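Local coordinates for protein alpha-L-rhamnosidase (Klebsiella oxytoca, PDB 4XHC) that probably hydrolyses terminal alpha-L-rhamnose residues from rhamnosides as a two-domain glycoside hydrolase of family GH78, binding rhamnose in its pocket, at residues W435-E440 against R448-N453. Sequence-based numbering, arbitrary orientation.
Sequences WLVLAE and REIMRN. With SO4 (sulfate ion), chain D.
Consecutive helices 430-438 and 444-456 of the six-hairpin glycosidase domain meet where Val437 faces Ile450 and Met451. Val437 CG2 lies 4.0 Å from Ile450 CG2, the two side chains running past one another in opposing senses. The other methyl of Val437, CG1, lies anti to the backbone N (chi1 168°) and reaches Met451 SD at 4.1 Å. The Met451 side chain leaves its helix beside the contact rather than straight at it, and folding about chi2 (-53°) and chi3 carries SD to Val437. Both helices belong to the domain that forms the (alpha/alpha)6 barrel, the catalytic fold of GH78 enzymes. Between them the chain leaves helical phi/psi at Glu440, whose positive phi (66°) and bond from Glu440 N to Val437 O (3.1 Å) are part of a Schellman motif. Helix 466-478 packs against Met451 through Tyr472, Ala475 and Leu476. One turn apart on helix 444-456, Arg448 and Arg452 share a sulfate, probably from the crystallisation liquor, which meets both guanidinium groups at the edge. Its O4 accepts from NE and NH2 of each arginine, with Arg448 NH2 and Arg452 NH2 both 2.9 Å away. Arg452 NH1 forms salt bridges with Glu455 and Glu484.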
loop_
_atom_site.group_PDB
_atom_site.type_symbol
_atom_site.label_atom_id
_atom_site.label_comp_id
_atom_site.label_asym_id
_atom_site.label_seq_id
_atom_site.Cartn_x
_atom_site.Cartn_y
_atom_site.Cartn_z
ATOM N N TRP A 435 45.122 10.359 8.020
ATOM C CA TRP A 435 44.709 11.266 9.086
ATOM C C TRP A 435 45.879 11.856 9.847
ATOM O O TRP A 435 45.832 13.019 10.236
ATOM C CB TRP A 435 43.715 10.598 10.044
ATOM C CG TRP A 435 42.323 10.786 9.595
ATOM C CD1 TRP A 435 41.482 9.838 9.072
ATOM C CD2 TRP A 435 41.603 12.017 9.568
ATOM N NE1 TRP A 435 40.277 10.407 8.741
ATOM C CE2 TRP A 435 40.324 11.744 9.033
ATOM C CE3 TRP A 435 41.915 13.329 9.934
ATOM C CZ2 TRP A 435 39.353 12.741 8.865
ATOM C CZ3 TRP A 435 40.947 14.325 9.766
ATOM C CH2 TRP A 435 39.685 14.023 9.238
ATOM N N LEU A 436 46.933 11.083 10.055
ATOM C CA LEU A 436 48.108 11.623 10.744
ATOM C C LEU A 436 48.948 12.540 9.849
ATOM O O LEU A 436 49.712 13.359 10.353
ATOM C CB LEU A 436 48.948 10.502 11.357
ATOM C CG LEU A 436 48.288 9.862 12.586
ATOM C CD1 LEU A 436 48.964 8.550 12.956
ATOM C CD2 LEU A 436 48.280 10.805 13.785
ATOM N N VAL A 437 48.803 12.417 8.535
ATOM C CA VAL A 437 49.380 13.398 7.620
ATOM C C VAL A 437 48.556 14.697 7.619
ATOM O O VAL A 437 49.113 15.788 7.567
ATOM C CB VAL A 437 49.541 12.826 6.190
ATOM C CG1 VAL A 437 49.857 13.920 5.169
ATOM C CG2 VAL A 437 50.634 11.775 6.181
ATOM N N LEU A 438 47.234 14.586 7.669
ATOM C CA LEU A 438 46.394 15.773 7.719
ATOM C C LEU A 438 46.586 16.523 9.030
ATOM O O LEU A 438 46.458 17.744 9.083
ATOM C CB LEU A 438 44.920 15.396 7.528
ATOM C CG LEU A 438 44.515 14.962 6.115
ATOM C CD1 LEU A 438 43.092 14.439 6.126
ATOM C CD2 LEU A 438 44.644 16.111 5.126
ATOM N N ALA A 439 46.898 15.781 10.081
ATOM C CA ALA A 439 47.145 16.346 11.405
ATOM C C ALA A 439 48.457 17.128 11.495
ATOM O O ALA A 439 48.693 17.839 12.476
ATOM C CB ALA A 439 47.143 15.229 12.435
ATOM N N GLU A 440 49.305 16.964 10.482
ATOM C CA GLU A 440 50.601 17.643 10.380
ATOM C C GLU A 440 51.565 17.197 11.479
ATOM O O GLU A 440 52.297 18.005 12.034
ATOM C CB GLU A 440 50.437 19.174 10.351
ATOM C CG GLU A 440 49.466 19.670 9.290
ATOM C CD GLU A 440 49.726 21.103 8.862
ATOM O OE1 GLU A 440 49.862 21.986 9.742
ATOM O OE2 GLU A 440 49.789 21.345 7.634
ATOM N N ARG A 448 55.442 13.878 2.984
ATOM C CA ARG A 448 55.505 13.618 1.556
ATOM C C ARG A 448 56.028 12.198 1.300
ATOM O O ARG A 448 55.481 11.491 0.461
ATOM C CB ARG A 448 56.373 14.665 0.867
ATOM C CG ARG A 448 56.211 14.731 -0.639
ATOM C CD ARG A 448 57.011 15.887 -1.179
ATOM N NE ARG A 448 57.236 15.776 -2.622
ATOM C CZ ARG A 448 56.724 16.590 -3.552
ATOM N NH1 ARG A 448 55.918 17.609 -3.234
ATOM N NH2 ARG A 448 57.023 16.387 -4.827
ATOM N N GLU A 449 57.070 11.788 2.028
ATOM C CA GLU A 449 57.582 10.395 1.998
ATOM C C GLU A 449 56.512 9.347 2.341
ATOM O O GLU A 449 56.526 8.254 1.776
ATOM C CB GLU A 449 58.782 10.208 2.979
ATOM C CG GLU A 449 60.105 10.912 2.609
ATOM C CD GLU A 449 61.159 10.922 3.737
ATOM O OE1 GLU A 449 62.178 11.649 3.599
ATOM O OE2 GLU A 449 60.972 10.224 4.764
ATOM N N ILE A 450 55.595 9.668 3.251
ATOM C CA ILE A 450 54.491 8.748 3.571
ATOM C C ILE A 450 53.508 8.572 2.395
ATOM O O ILE A 450 53.053 7.457 2.124
ATOM C CB ILE A 450 53.727 9.190 4.843
ATOM C CG1 ILE A 450 54.587 8.962 6.083
ATOM C CG2 ILE A 450 52.409 8.426 5.009
ATOM C CD1 ILE A 450 54.108 9.727 7.295
ATOM N N MET A 451 53.184 9.662 1.700
ATOM C CA MET A 451 52.248 9.598 0.585
ATOM C C MET A 451 52.860 8.842 -0.592
ATOM O O MET A 451 52.153 8.123 -1.301
ATOM C CB MET A 451 51.813 10.994 0.139
ATOM C CG MET A 451 51.182 11.859 1.224
ATOM S SD MET A 451 49.797 11.150 2.139
ATOM C CE MET A 451 48.575 10.953 0.842
ATOM N N ARG A 452 54.170 8.993 -0.792
ATOM C CA ARG A 452 54.911 8.167 -1.757
ATOM C C ARG A 452 54.943 6.698 -1.355
ATOM O O ARG A 452 54.933 5.817 -2.210
ATOM C CB ARG A 452 56.362 8.638 -1.900
ATOM C CG ARG A 452 56.538 9.970 -2.586
ATOM C CD ARG A 452 55.911 9.945 -3.964
ATOM N NE ARG A 452 56.314 11.088 -4.768
ATOM C CZ ARG A 452 55.725 11.449 -5.905
ATOM N NH1 ARG A 452 54.695 10.755 -6.393
ATOM N NH2 ARG A 452 56.159 12.517 -6.557
ATOM N N ASN A 453 54.978 6.442 -0.057
ATOM C CA ASN A 453 54.991 5.083 0.445
ATOM C C ASN A 453 53.641 4.368 0.207
ATOM O O ASN A 453 53.613 3.168 -0.048
ATOM C CB ASN A 453 55.368 5.090 1.932
ATOM C CG ASN A 453 55.995 3.797 2.390
ATOM O OD1 ASN A 453 56.476 3.012 1.583
ATOM N ND2 ASN A 453 55.988 3.562 3.694
HETATM S S SO4 D . 59.378 13.326 -4.577
HETATM O O1 SO4 D . 60.076 13.958 -5.708
HETATM O O2 SO4 D . 59.622 11.866 -4.712
HETATM O O3 SO4 D . 59.882 13.938 -3.335
HETATM O O4 SO4 D . 57.931 13.626 -4.511
#